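Local coordinates for DUF327 domain-containing protein (Thermotoga maritima MSB8, PDB 2P61) that is of unknown function but folds as a mainly helical, four-helix structure and represents the uncharacterised DUF327 family, at residues N65-S70 with S74-Y79; K84-L89 with G147-L152; T125-I128 with Q134-N137. One frame throughout, in Å; residues are numbered along the deposited sequence.

Contact 1 of 3, residues N65-S70 with S74-Y79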
ATOM      1  N   ASN A  65      -4.720  -2.068 -10.280  1.00 66.20           N
ATOM      2  CA  ASN A  65      -5.519  -2.587 -11.387  1.00 66.75           C
ATOM      3  C   ASN A  65      -5.509  -1.622 -12.572  1.00 68.13           C
ATOM      4  O   ASN A  65      -5.206  -2.034 -13.735  1.00 70.00           O
ATOM      5  CB  ASN A  65      -6.902  -3.121 -10.925  1.00 66.74           C
ATOM      6  CG  ASN A  65      -6.822  -4.622 -10.324  1.00 69.61           C
ATOM      7  OD1 ASN A  65      -6.285  -5.560 -10.970  1.00 75.66           O
ATOM      8  ND2 ASN A  65      -7.391  -4.833  -9.147  1.00 66.53           N
ATOM      9  N   GLU A  66      -5.708  -0.323 -12.324  1.00 68.05           N
ATOM     10  CA  GLU A  66      -5.576   0.630 -13.454  1.00 68.96           C
ATOM     11  C   GLU A  66      -4.161   0.719 -14.038  1.00 67.26           C
ATOM     12  O   GLU A  66      -3.977   0.864 -15.247  1.00 68.63           O
ATOM     13  CB  GLU A  66      -6.012   2.013 -13.057  1.00 70.01           C
ATOM     14  CG  GLU A  66      -6.345   2.912 -14.266  1.00 76.64           C
ATOM     15  CD  GLU A  66      -7.756   2.689 -14.813  1.00 79.37           C
ATOM     16  OE1 GLU A  66      -8.649   2.357 -14.023  1.00 79.81           O
ATOM     17  OE2 GLU A  66      -7.953   2.837 -16.026  1.00 80.06           O
ATOM     18  N   LEU A  67      -3.133   0.616 -13.198  1.00 65.96           N
ATOM     19  CA  LEU A  67      -1.772   0.709 -13.754  1.00 64.01           C
ATOM     20  C   LEU A  67      -1.670  -0.407 -14.791  1.00 64.83           C
ATOM     21  O   LEU A  67      -1.245  -0.138 -15.908  1.00 64.71           O
ATOM     22  CB  LEU A  67      -0.691   0.651 -12.701  1.00 62.89           C
ATOM     23  CG  LEU A  67       0.802   0.483 -13.048  1.00 62.49           C
ATOM     24  CD1 LEU A  67       1.438   1.652 -13.898  1.00 47.07           C
ATOM     25  CD2 LEU A  67       1.614   0.197 -11.678  1.00 59.68           C
ATOM     26  N   VAL A  68      -2.173  -1.608 -14.448  1.00 64.99           N
ATOM     27  CA  VAL A  68      -2.121  -2.828 -15.310  1.00 64.85           C
ATOM     28  C   VAL A  68      -2.744  -2.668 -16.693  1.00 65.28           C
ATOM     29  O   VAL A  68      -2.232  -3.220 -17.640  1.00 65.98           O
ATOM     30  CB  VAL A  68      -2.723  -4.090 -14.570  1.00 64.48           C
ATOM     31  CG1 VAL A  68      -2.659  -5.378 -15.392  1.00 60.12           C
ATOM     32  CG2 VAL A  68      -1.948  -4.322 -13.314  1.00 64.47           C
ATOM     33  N   ARG A  69      -3.843  -1.923 -16.765  1.00 66.30           N
ATOM     34  CA  ARG A  69      -4.658  -1.641 -17.946  1.00 65.82           C
ATOM     35  C   ARG A  69      -3.937  -0.667 -18.848  1.00 68.61           C
ATOM     36  O   ARG A  69      -3.873  -0.875 -20.050  1.00 70.27           O
ATOM     37  CB  ARG A  69      -6.029  -1.076 -17.525  1.00 64.66           C
ATOM     38  CG  ARG A  69      -6.850  -2.019 -16.638  1.00 62.95           C
ATOM     39  CD  ARG A  69      -8.415  -1.757 -16.451  1.00 63.85           C
ATOM     40  NE  ARG A  69      -9.230  -1.378 -17.605  1.00 58.49           N
ATOM     41  CZ  ARG A  69     -10.052  -2.186 -18.333  1.00 57.50           C
ATOM     42  NH1 ARG A  69     -10.194  -3.509 -18.131  1.00 54.02           N
ATOM     43  NH2 ARG A  69     -10.723  -1.651 -19.342  1.00 51.70           N
ATOM     44  N   SER A  70      -3.401   0.419 -18.300  1.00 71.30           N
ATOM     45  CA  SER A  70      -2.446   1.258 -19.096  1.00 72.08           C
ATOM     46  C   SER A  70      -1.246   1.723 -18.274  1.00 71.31           C
ATOM     47  O   SER A  70      -1.388   2.567 -17.364  1.00 69.29           O
ATOM     48  CB  SER A  70      -3.159   2.470 -19.763  1.00 73.80           C
ATOM     49  OG  SER A  70      -3.796   3.300 -18.804  1.00 74.84           O
ATOM     50  N   SER A  74       1.327   8.616 -15.455  1.00 72.46           N
ATOM     51  CA  SER A  74       0.430   9.244 -14.544  1.00 71.13           C
ATOM     52  C   SER A  74      -0.065   8.098 -13.603  1.00 72.13           C
ATOM     53  O   SER A  74      -0.168   8.344 -12.414  1.00 73.66           O
ATOM     54  CB  SER A  74      -0.610  10.090 -15.288  1.00 70.23           C
ATOM     55  OG  SER A  74      -1.963   9.941 -14.804  1.00 73.94           O
ATOM     56  N   ASN A  75      -0.274   6.837 -14.099  1.00 71.80           N
ATOM     57  CA  ASN A  75      -0.832   5.762 -13.245  1.00 69.51           C
ATOM     58  C   ASN A  75       0.253   5.145 -12.341  1.00 69.30           C
ATOM     59  O   ASN A  75      -0.072   4.566 -11.304  1.00 70.60           O
ATOM     60  CB  ASN A  75      -1.463   4.591 -14.008  1.00 69.33           C
ATOM     61  CG  ASN A  75      -2.652   4.966 -14.952  1.00 67.12           C
ATOM     62  OD1 ASN A  75      -3.558   5.727 -14.628  1.00 65.07           O
ATOM     63  ND2 ASN A  75      -2.699   4.279 -16.062  1.00 65.89           N
ATOM     64  N   LEU A  76       1.522   5.187 -12.736  1.00 68.53           N
ATOM     65  CA  LEU A  76       2.534   4.529 -11.935  1.00 69.14           C
ATOM     66  C   LEU A  76       2.520   5.256 -10.575  1.00 70.33           C
ATOM     67  O   LEU A  76       2.576   4.618  -9.470  1.00 71.65           O
ATOM     68  CB  LEU A  76       3.894   4.450 -12.633  1.00 67.61           C
ATOM     69  CG  LEU A  76       5.030   3.881 -11.771  1.00 68.19           C
ATOM     70  CD1 LEU A  76       4.686   2.491 -11.188  1.00 71.00           C
ATOM     71  CD2 LEU A  76       6.357   3.805 -12.535  1.00 67.18           C
ATOM     72  N   LYS A  77       2.217   6.548 -10.636  1.00 71.04           N
ATOM     73  CA  LYS A  77       2.147   7.374  -9.404  1.00 71.32           C
ATOM     74  C   LYS A  77       0.861   7.419  -8.591  1.00 71.21           C
ATOM     75  O   LYS A  77       0.947   7.565  -7.331  1.00 72.09           O
ATOM     76  CB  LYS A  77       2.545   8.769  -9.729  1.00 73.26           C
ATOM     77  CG  LYS A  77       3.901   8.758 -10.524  1.00 76.53           C
ATOM     78  CD  LYS A  77       4.522  10.154 -10.740  1.00 80.30           C
ATOM     79  CE  LYS A  77       5.477  10.136 -12.031  1.00 80.67           C
ATOM     80  NZ  LYS A  77       5.087  11.203 -13.045  1.00 80.88           N
ATOM     81  N   ARG A  78      -0.324   7.322  -9.234  1.00 68.85           N
ATOM     82  CA  ARG A  78      -1.555   7.077  -8.505  1.00 67.94           C
ATOM     83  C   ARG A  78      -1.140   5.900  -7.628  1.00 66.07           C
ATOM     84  O   ARG A  78      -1.535   5.843  -6.407  1.00 66.70           O
ATOM     85  CB  ARG A  78      -2.654   6.659  -9.490  1.00 67.83           C
ATOM     86  CG  ARG A  78      -4.103   6.985  -9.099  1.00 66.81           C
ATOM     87  CD  ARG A  78      -5.251   6.252 -10.018  1.00 68.95           C
ATOM     88  NE  ARG A  78      -6.342   5.810  -9.141  1.00 68.38           N
ATOM     89  CZ  ARG A  78      -7.457   5.191  -9.505  1.00 73.26           C
ATOM     90  NH1 ARG A  78      -7.710   4.912 -10.787  1.00 80.38           N
ATOM     91  NH2 ARG A  78      -8.328   4.798  -8.560  1.00 73.26           N
ATOM     92  N   TYR A  79      -0.305   4.987  -8.224  1.00 63.03           N
ATOM     93  CA  TYR A  79       0.085   3.717  -7.524  1.00 62.20           C
ATOM     94  C   TYR A  79       0.993   3.882  -6.269  1.00 61.36           C
ATOM     95  O   TYR A  79       0.669   3.423  -5.143  1.00 60.03           O
ATOM     96  CB  TYR A  79       0.697   2.643  -8.490  1.00 59.85           C
ATOM     97  CG  TYR A  79       0.725   1.193  -7.883  1.00 59.78           C
ATOM     98  CD1 TYR A  79      -0.424   0.639  -7.299  1.00 58.89           C
ATOM     99  CD2 TYR A  79       1.896   0.416  -7.852  1.00 54.72           C
ATOM    100  CE1 TYR A  79      -0.412  -0.638  -6.687  1.00 56.49           C
ATOM    101  CE2 TYR A  79       1.926  -0.861  -7.291  1.00 54.91           C
ATOM    102  CZ  TYR A  79       0.752  -1.396  -6.729  1.00 57.82           C
ATOM    103  OH  TYR A  79       0.708  -2.686  -6.173  1.00 60.52           O
TER

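Contact 2 of 3, residues K84-L89 with G147-L152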
ATOM      1  N   LYS A  84       2.112   4.927  -0.669  1.00 67.34           N
ATOM      2  CA  LYS A  84       2.610   5.917   0.303  1.00 68.03           C
ATOM      3  C   LYS A  84       1.585   6.218   1.387  1.00 68.18           C
ATOM      4  O   LYS A  84       1.831   6.058   2.596  1.00 67.84           O
ATOM      5  CB  LYS A  84       2.976   7.246  -0.375  1.00 69.59           C
ATOM      6  CG  LYS A  84       4.474   7.471  -0.747  1.00 73.52           C
ATOM      7  CD  LYS A  84       4.987   8.894  -0.302  1.00 81.06           C
ATOM      8  CE  LYS A  84       5.035   9.889  -1.520  1.00 91.60           C
ATOM      9  NZ  LYS A  84       6.388  10.569  -1.835  1.00 95.40           N
ATOM     10  N   GLU A  85       0.411   6.642   0.956  1.00 68.47           N
ATOM     11  CA  GLU A  85      -0.615   6.927   1.872  1.00 69.50           C
ATOM     12  C   GLU A  85      -0.930   5.656   2.632  1.00 69.89           C
ATOM     13  O   GLU A  85      -1.000   5.698   3.879  1.00 70.93           O
ATOM     14  CB  GLU A  85      -1.799   7.469   1.144  1.00 71.35           C
ATOM     15  CG  GLU A  85      -2.064   8.990   1.344  1.00 79.04           C
ATOM     16  CD  GLU A  85      -0.922   9.877   0.847  1.00 86.10           C
ATOM     17  OE1 GLU A  85      -0.743   9.986  -0.402  1.00 88.97           O
ATOM     18  OE2 GLU A  85      -0.200  10.450   1.711  1.00 88.52           O
ATOM     19  N   PHE A  86      -1.056   4.485   1.966  1.00 68.92           N
ATOM     20  CA  PHE A  86      -1.323   3.295   2.811  1.00 65.80           C
ATOM     21  C   PHE A  86      -0.272   3.157   3.959  1.00 65.50           C
ATOM     22  O   PHE A  86      -0.641   2.962   5.106  1.00 65.11           O
ATOM     23  CB  PHE A  86      -1.599   1.990   2.033  1.00 64.44           C
ATOM     24  CG  PHE A  86      -1.795   0.829   2.922  1.00 59.49           C
ATOM     25  CD1 PHE A  86      -3.024   0.566   3.453  1.00 58.81           C
ATOM     26  CD2 PHE A  86      -0.739   0.050   3.305  1.00 59.95           C
ATOM     27  CE1 PHE A  86      -3.218  -0.446   4.365  1.00 57.10           C
ATOM     28  CE2 PHE A  86      -0.923  -0.988   4.204  1.00 62.07           C
ATOM     29  CZ  PHE A  86      -2.165  -1.202   4.737  1.00 62.05           C
ATOM     30  N   LEU A  87       1.006   3.329   3.680  1.00 65.29           N
ATOM     31  CA  LEU A  87       2.077   3.032   4.716  1.00 67.83           C
ATOM     32  C   LEU A  87       2.122   4.007   5.986  1.00 68.71           C
ATOM     33  O   LEU A  87       2.567   3.611   7.071  1.00 68.39           O
ATOM     34  CB  LEU A  87       3.485   2.857   4.061  1.00 64.25           C
ATOM     35  CG  LEU A  87       3.599   1.700   3.062  1.00 66.18           C
ATOM     36  CD1 LEU A  87       4.902   1.492   2.372  1.00 65.36           C
ATOM     37  CD2 LEU A  87       3.266   0.327   3.746  1.00 68.90           C
ATOM     38  N   LYS A  88       1.679   5.261   5.803  1.00 70.05           N
ATOM     39  CA  LYS A  88       1.477   6.229   6.887  1.00 70.98           C
ATOM     40  C   LYS A  88       0.385   5.712   7.828  1.00 71.14           C
ATOM     41  O   LYS A  88       0.596   5.544   9.027  1.00 72.20           O
ATOM     42  CB  LYS A  88       1.085   7.606   6.293  1.00 70.98           C
ATOM     43  CG  LYS A  88       2.308   8.322   5.684  1.00 72.85           C
ATOM     44  CD  LYS A  88       2.024   9.727   5.046  1.00 73.84           C
ATOM     45  CE  LYS A  88       3.260  10.122   4.100  1.00 78.04           C
ATOM     46  NZ  LYS A  88       2.916  11.233   3.044  1.00 82.09           N
ATOM     47  N   LEU A  89      -0.788   5.427   7.289  1.00 70.52           N
ATOM     48  CA  LEU A  89      -1.859   5.038   8.149  1.00 70.26           C
ATOM     49  C   LEU A  89      -1.540   3.812   8.967  1.00 71.19           C
ATOM     50  O   LEU A  89      -1.669   3.887  10.155  1.00 71.98           O
ATOM     51  CB  LEU A  89      -3.153   4.903   7.383  1.00 69.97           C
ATOM     52  CG  LEU A  89      -3.725   6.228   6.894  1.00 70.07           C
ATOM     53  CD1 LEU A  89      -4.317   6.036   5.444  1.00 68.90           C
ATOM     54  CD2 LEU A  89      -4.771   6.676   7.899  1.00 67.99           C
ATOM     55  N   GLY A 147      -0.147  -8.177  -2.414  1.00 61.22           N
ATOM     56  CA  GLY A 147      -0.240  -9.310  -1.518  1.00 59.93           C
ATOM     57  C   GLY A 147       0.304  -8.759  -0.258  1.00 59.34           C
ATOM     58  O   GLY A 147      -0.300  -8.904   0.760  1.00 60.72           O
ATOM     59  N   LEU A 148       1.406  -8.034  -0.372  1.00 58.97           N
ATOM     60  CA  LEU A 148       2.167  -7.546   0.788  1.00 60.80           C
ATOM     61  C   LEU A 148       1.485  -6.401   1.523  1.00 61.83           C
ATOM     62  O   LEU A 148       1.691  -6.198   2.720  1.00 62.32           O
ATOM     63  CB  LEU A 148       3.565  -7.055   0.383  1.00 60.55           C
ATOM     64  CG  LEU A 148       4.524  -8.054  -0.295  1.00 56.71           C
ATOM     65  CD1 LEU A 148       5.735  -7.249  -0.788  1.00 53.79           C
ATOM     66  CD2 LEU A 148       4.906  -9.073   0.675  1.00 45.92           C
ATOM     67  N   ILE A 149       0.677  -5.650   0.796  1.00 62.67           N
ATOM     68  CA  ILE A 149       0.018  -4.578   1.432  1.00 62.96           C
ATOM     69  C   ILE A 149      -1.076  -5.134   2.253  1.00 65.00           C
ATOM     70  O   ILE A 149      -1.234  -4.684   3.363  1.00 68.47           O
ATOM     71  CB  ILE A 149      -0.387  -3.469   0.448  1.00 63.89           C
ATOM     72  CG1 ILE A 149       0.864  -2.617   0.196  1.00 61.27           C
ATOM     73  CG2 ILE A 149      -1.645  -2.661   0.964  1.00 58.80           C
ATOM     74  CD1 ILE A 149       0.859  -2.127  -1.197  1.00 69.18           C
ATOM     75  N   LEU A 150      -1.785  -6.139   1.753  1.00 65.77           N
ATOM     76  CA  LEU A 150      -2.833  -6.850   2.507  1.00 66.13           C
ATOM     77  C   LEU A 150      -2.317  -7.668   3.710  1.00 67.88           C
ATOM     78  O   LEU A 150      -3.017  -7.797   4.704  1.00 68.78           O
ATOM     79  CB  LEU A 150      -3.689  -7.729   1.573  1.00 63.84           C
ATOM     80  CG  LEU A 150      -4.550  -7.048   0.510  1.00 61.24           C
ATOM     81  CD1 LEU A 150      -4.940  -8.060  -0.493  1.00 56.96           C
ATOM     82  CD2 LEU A 150      -5.832  -6.320   1.075  1.00 61.14           C
ATOM     83  N   ASN A 151      -1.125  -8.250   3.663  1.00 69.82           N
ATOM     84  CA  ASN A 151      -0.567  -8.742   4.954  1.00 73.15           C
ATOM     85  C   ASN A 151      -0.536  -7.622   5.970  1.00 73.75           C
ATOM     86  O   ASN A 151      -1.172  -7.742   7.011  1.00 76.07           O
ATOM     87  CB  ASN A 151       0.853  -9.278   4.839  1.00 73.99           C
ATOM     88  CG  ASN A 151       0.953 -10.447   3.875  1.00 78.15           C
ATOM     89  OD1 ASN A 151       2.027 -10.693   3.318  1.00 83.71           O
ATOM     90  ND2 ASN A 151      -0.144 -11.197   3.687  1.00 79.41           N
ATOM     91  N   LEU A 152       0.175  -6.540   5.630  1.00 73.22           N
ATOM     92  CA  LEU A 152       0.251  -5.298   6.408  1.00 73.51           C
ATOM     93  C   LEU A 152      -1.086  -4.848   6.920  1.00 73.06           C
ATOM     94  O   LEU A 152      -1.217  -4.501   8.047  1.00 74.46           O
ATOM     95  CB  LEU A 152       0.868  -4.156   5.563  1.00 74.04           C
ATOM     96  CG  LEU A 152       2.403  -4.227   5.518  1.00 71.81           C
ATOM     97  CD1 LEU A 152       3.066  -3.153   4.725  1.00 70.13           C
ATOM     98  CD2 LEU A 152       2.897  -4.242   6.912  1.00 69.50           C
TER

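Contact 3 of 3, residues T125-I128 with Q134-N137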
ATOM      1  N   THR A 125       9.345   0.200 -11.389  1.00 66.33           N
ATOM      2  CA  THR A 125       9.844   1.429 -12.022  1.00 65.83           C
ATOM      3  C   THR A 125      11.005   1.175 -12.972  1.00 66.57           C
ATOM      4  O   THR A 125      11.021   1.632 -14.118  1.00 66.81           O
ATOM      5  CB  THR A 125      10.342   2.424 -10.937  1.00 65.14           C
ATOM      6  OG1 THR A 125       9.321   2.604  -9.941  1.00 67.76           O
ATOM      7  CG2 THR A 125      10.652   3.768 -11.526  1.00 58.96           C
ATOM      8  N   GLU A 126      12.016   0.480 -12.499  1.00 67.21           N
ATOM      9  CA  GLU A 126      13.223   0.357 -13.309  1.00 69.69           C
ATOM     10  C   GLU A 126      12.874  -0.279 -14.663  1.00 69.50           C
ATOM     11  O   GLU A 126      13.569  -0.106 -15.639  1.00 69.96           O
ATOM     12  CB  GLU A 126      14.254  -0.481 -12.575  1.00 68.22           C
ATOM     13  CG  GLU A 126      15.624  -0.435 -13.085  1.00 70.61           C
ATOM     14  CD  GLU A 126      16.582  -1.348 -12.273  1.00 73.66           C
ATOM     15  OE1 GLU A 126      16.659  -2.582 -12.561  1.00 79.52           O
ATOM     16  OE2 GLU A 126      17.265  -0.824 -11.351  1.00 78.55           O
ATOM     17  N   LYS A 127      11.763  -0.985 -14.727  1.00 70.25           N
ATOM     18  CA  LYS A 127      11.519  -1.922 -15.817  1.00 70.09           C
ATOM     19  C   LYS A 127      10.535  -1.277 -16.789  1.00 69.23           C
ATOM     20  O   LYS A 127      10.640  -1.427 -17.995  1.00 70.67           O
ATOM     21  CB  LYS A 127      11.007  -3.226 -15.208  1.00 70.44           C
ATOM     22  CG  LYS A 127      11.613  -4.415 -15.799  1.00 72.79           C
ATOM     23  CD  LYS A 127      11.828  -5.540 -14.816  1.00 78.77           C
ATOM     24  CE  LYS A 127      12.709  -6.679 -15.516  1.00 84.01           C
ATOM     25  NZ  LYS A 127      12.412  -6.857 -17.041  1.00 81.30           N
ATOM     26  N   ILE A 128       9.585  -0.530 -16.271  1.00 68.11           N
ATOM     27  CA  ILE A 128       8.893   0.443 -17.080  1.00 68.59           C
ATOM     28  C   ILE A 128       9.867   1.473 -17.801  1.00 70.14           C
ATOM     29  O   ILE A 128       9.639   1.902 -18.926  1.00 70.87           O
ATOM     30  CB  ILE A 128       7.924   1.236 -16.160  1.00 67.65           C
ATOM     31  CG1 ILE A 128       6.750   0.366 -15.724  1.00 63.48           C
ATOM     32  CG2 ILE A 128       7.537   2.617 -16.767  1.00 65.16           C
ATOM     33  CD1 ILE A 128       5.647   1.180 -15.171  1.00 58.57           C
ATOM     34  N   GLN A 134       7.997  -6.774 -22.481  1.00 69.94           N
ATOM     35  CA  GLN A 134       7.838  -8.206 -22.673  1.00 71.36           C
ATOM     36  C   GLN A 134       8.411  -9.164 -21.615  1.00 70.88           C
ATOM     37  O   GLN A 134       8.136 -10.344 -21.695  1.00 72.43           O
ATOM     38  CB  GLN A 134       8.293  -8.625 -24.101  1.00 71.87           C
ATOM     39  CG  GLN A 134       7.066  -8.692 -25.073  1.00 76.76           C
ATOM     40  CD  GLN A 134       7.302  -8.096 -26.475  1.00 84.61           C
ATOM     41  OE1 GLN A 134       8.376  -7.548 -26.775  1.00 89.52           O
ATOM     42  NE2 GLN A 134       6.298  -8.225 -27.350  1.00 86.15           N
ATOM     43  N   THR A 135       9.200  -8.699 -20.642  1.00 70.39           N
ATOM     44  CA  THR A 135       9.529  -9.512 -19.429  1.00 68.42           C
ATOM     45  C   THR A 135       8.976  -8.897 -18.148  1.00 66.42           C
ATOM     46  O   THR A 135       8.885  -9.528 -17.123  1.00 66.58           O
ATOM     47  CB  THR A 135      11.027  -9.732 -19.287  1.00 70.28           C
ATOM     48  OG1 THR A 135      11.746  -8.485 -19.445  1.00 70.81           O
ATOM     49  CG2 THR A 135      11.497 -10.708 -20.393  1.00 72.81           C
ATOM     50  N   ILE A 136       8.507  -7.663 -18.219  1.00 64.83           N
ATOM     51  CA  ILE A 136       8.047  -7.026 -17.038  1.00 62.15           C
ATOM     52  C   ILE A 136       7.217  -7.969 -16.255  1.00 62.82           C
ATOM     53  O   ILE A 136       7.573  -8.210 -15.128  1.00 65.79           O
ATOM     54  CB  ILE A 136       7.440  -5.635 -17.229  1.00 61.17           C
ATOM     55  CG1 ILE A 136       7.329  -4.934 -15.852  1.00 61.72           C
ATOM     56  CG2 ILE A 136       6.146  -5.681 -17.851  1.00 58.09           C
ATOM     57  CD1 ILE A 136       7.108  -3.445 -15.932  1.00 57.62           C
ATOM     58  N   ASN A 137       6.147  -8.556 -16.803  1.00 62.80           N
ATOM     59  CA  ASN A 137       5.181  -9.300 -15.958  1.00 61.52           C
ATOM     60  C   ASN A 137       4.464  -8.419 -14.958  1.00 60.16           C
ATOM     61  O   ASN A 137       4.402  -8.752 -13.760  1.00 60.69           O
ATOM     62  CB  ASN A 137       5.835 -10.471 -15.186  1.00 62.09           C
ATOM     63  CG  ASN A 137       6.210 -11.613 -16.078  1.00 63.24           C
ATOM     64  OD1 ASN A 137       5.606 -11.871 -17.102  1.00 68.32           O
ATOM     65  ND2 ASN A 137       7.221 -12.293 -15.701  1.00 68.79           N
TER

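Contact 1 of 3, residues N65-S70 with S74-Y79
L67 of helix 37-69 and N75, L76 and Y79 of helix 73-95 meet across a helical hairpin whose turn takes three residues. The short helical segments run antiparallel, at 164° with axes 8.7 Å apart, and CB of N75 faces the backbone of L67. The packed side is apolar. L67 has CG anti to its own N (chi1 169°), which carries both methyls over to the second helix: CD1 lies 3.7 Å from CA of L76, and CD2 reaches CD2 of the Y79 ring at 3.8 Å. L67 runs alongside L76 in the same sense, its CD2 beside CD1 of L76 at 3.9 Å, but stands across the Y79 side chain. I142 of helix 138-153 touches both L67 and Y79, and the Y79 hydroxyl hydrogen-bonds to N146, so this side merges with the bundle core.

At the turn, S70 has just left the helix. N75 ND2 donates a hydrogen bond to O of S70, in the plane of the carbonyl; the modelled 2.5 Å is unusually short and not to be read closely. ND2 also makes a weak bond to OG of S70, at 3.1 Å. The outer flank is looser: OE1 of E66 and NH1 of R78 stay 4.2 Å apart, beyond a salt bridge, while R78 is paired with E59 and D62. The hairpin is thus joined by L67 packing on L76 and Y79, and by an amide that gives the carbonyl past the helix end a partner; its outer charges contribute, at most, a diffuse attraction.

Contact 2 of 3, residues K84-L89 with G147-L152
A same-direction pair within the four-helix bundle, helix 73-95 beside helix 138-153, is bridged by F86 and L87 on the first and I149 and L152 on the second. CG2 of I149 sits over one face of the F86 ring, 3.8 Å from its centroid and 16° off the ring normal, a CH-pi contact displaced toward the rim near CD2 and CE2. The two side chains overlap while running in opposite senses, and the ring reaches as far as the I149 carbonyl, CE2 of F86 to O of I149 being 3.8 Å. In F86 the first torsion, 177°, swings the ring away from its own N and out across the gap between the helices. CB of L152 meets the same ring at its edge, near the ring plane, 3.9 Å from CE2. Beside it, CD2 of L87 touches CD1 of L152 at 3.6 Å, these two leucines crossing at a slant.

The short axes are 11.2 Å apart and inclined by only 20°, a wide spacing that large apolar side chains span without help from polar groups. In the bundle these are the second and fourth helices along the chain, and the other two supply further neighbours: L53, V57 and V60 of helix 37-69 also touch F86, while V114 of helix 105-129 touches L87 and L110 and V113 of that helix touch L152. With an alanine in place of F86, the I149 methyl and L152 CB would lose the ring they pack on, and a gap would probably open near the middle of the fold.

Contact 3 of 3, residues T125-I128 with Q134-N137
This is a local contact at one end of the bundle, where the last turn of helix 105-129, through K127 and I128, meets T135 and I136 in the connection to helix 138-153. The buried I136 supplies its apolar part. With CG1 anti to the backbone N (chi1 -165°), I136 extends CD1 to the helix, 3.8 Å from CG1 of I128 and 4.0 Å from CB of K127, so that one methyl meets two successive residues. The I128 and I136 side chains meet at an angle. Helix 73-95 lies against I128, linking this patch to the bundle.

Farther out, the K127 chain, bent at its far end (chi4 -35°), brings NZ across the T135 side chain. NZ of K127 comes 3.0 Å from OG1 of T135, but its salt bridge is with E132, in the same connection. The I136 carbonyl accepts a hydrogen bond from R141 on the following helix. The contact thus sets an apolar isoleucine pair, buried at I136, beneath a polar rim where K127 pairs with E132.

How the contacts relate
Along the chain, contact 1 closes before the other two open, and contact 3 lies inside the stretch of chain, mostly helical, that contact 2 closes. Contacts 1 and 2 share helix 73-95, their centres about 17 Å apart, with the centre of contact 2 about 3 Å from that of the chain. Contact 3 joins helix 105-129 to the connection before helix 138-153, which contact 2 uses; its centre is about 20 Å from that of the chain, on the same side as contact 1. Those two touch: CD2 of L76 packs against CD1 of I128 at 3.8 Å. Contacts 2 and 3, with centres about 22 Å apart, do not meet. Two chain reversals thus neighbour each other at one end.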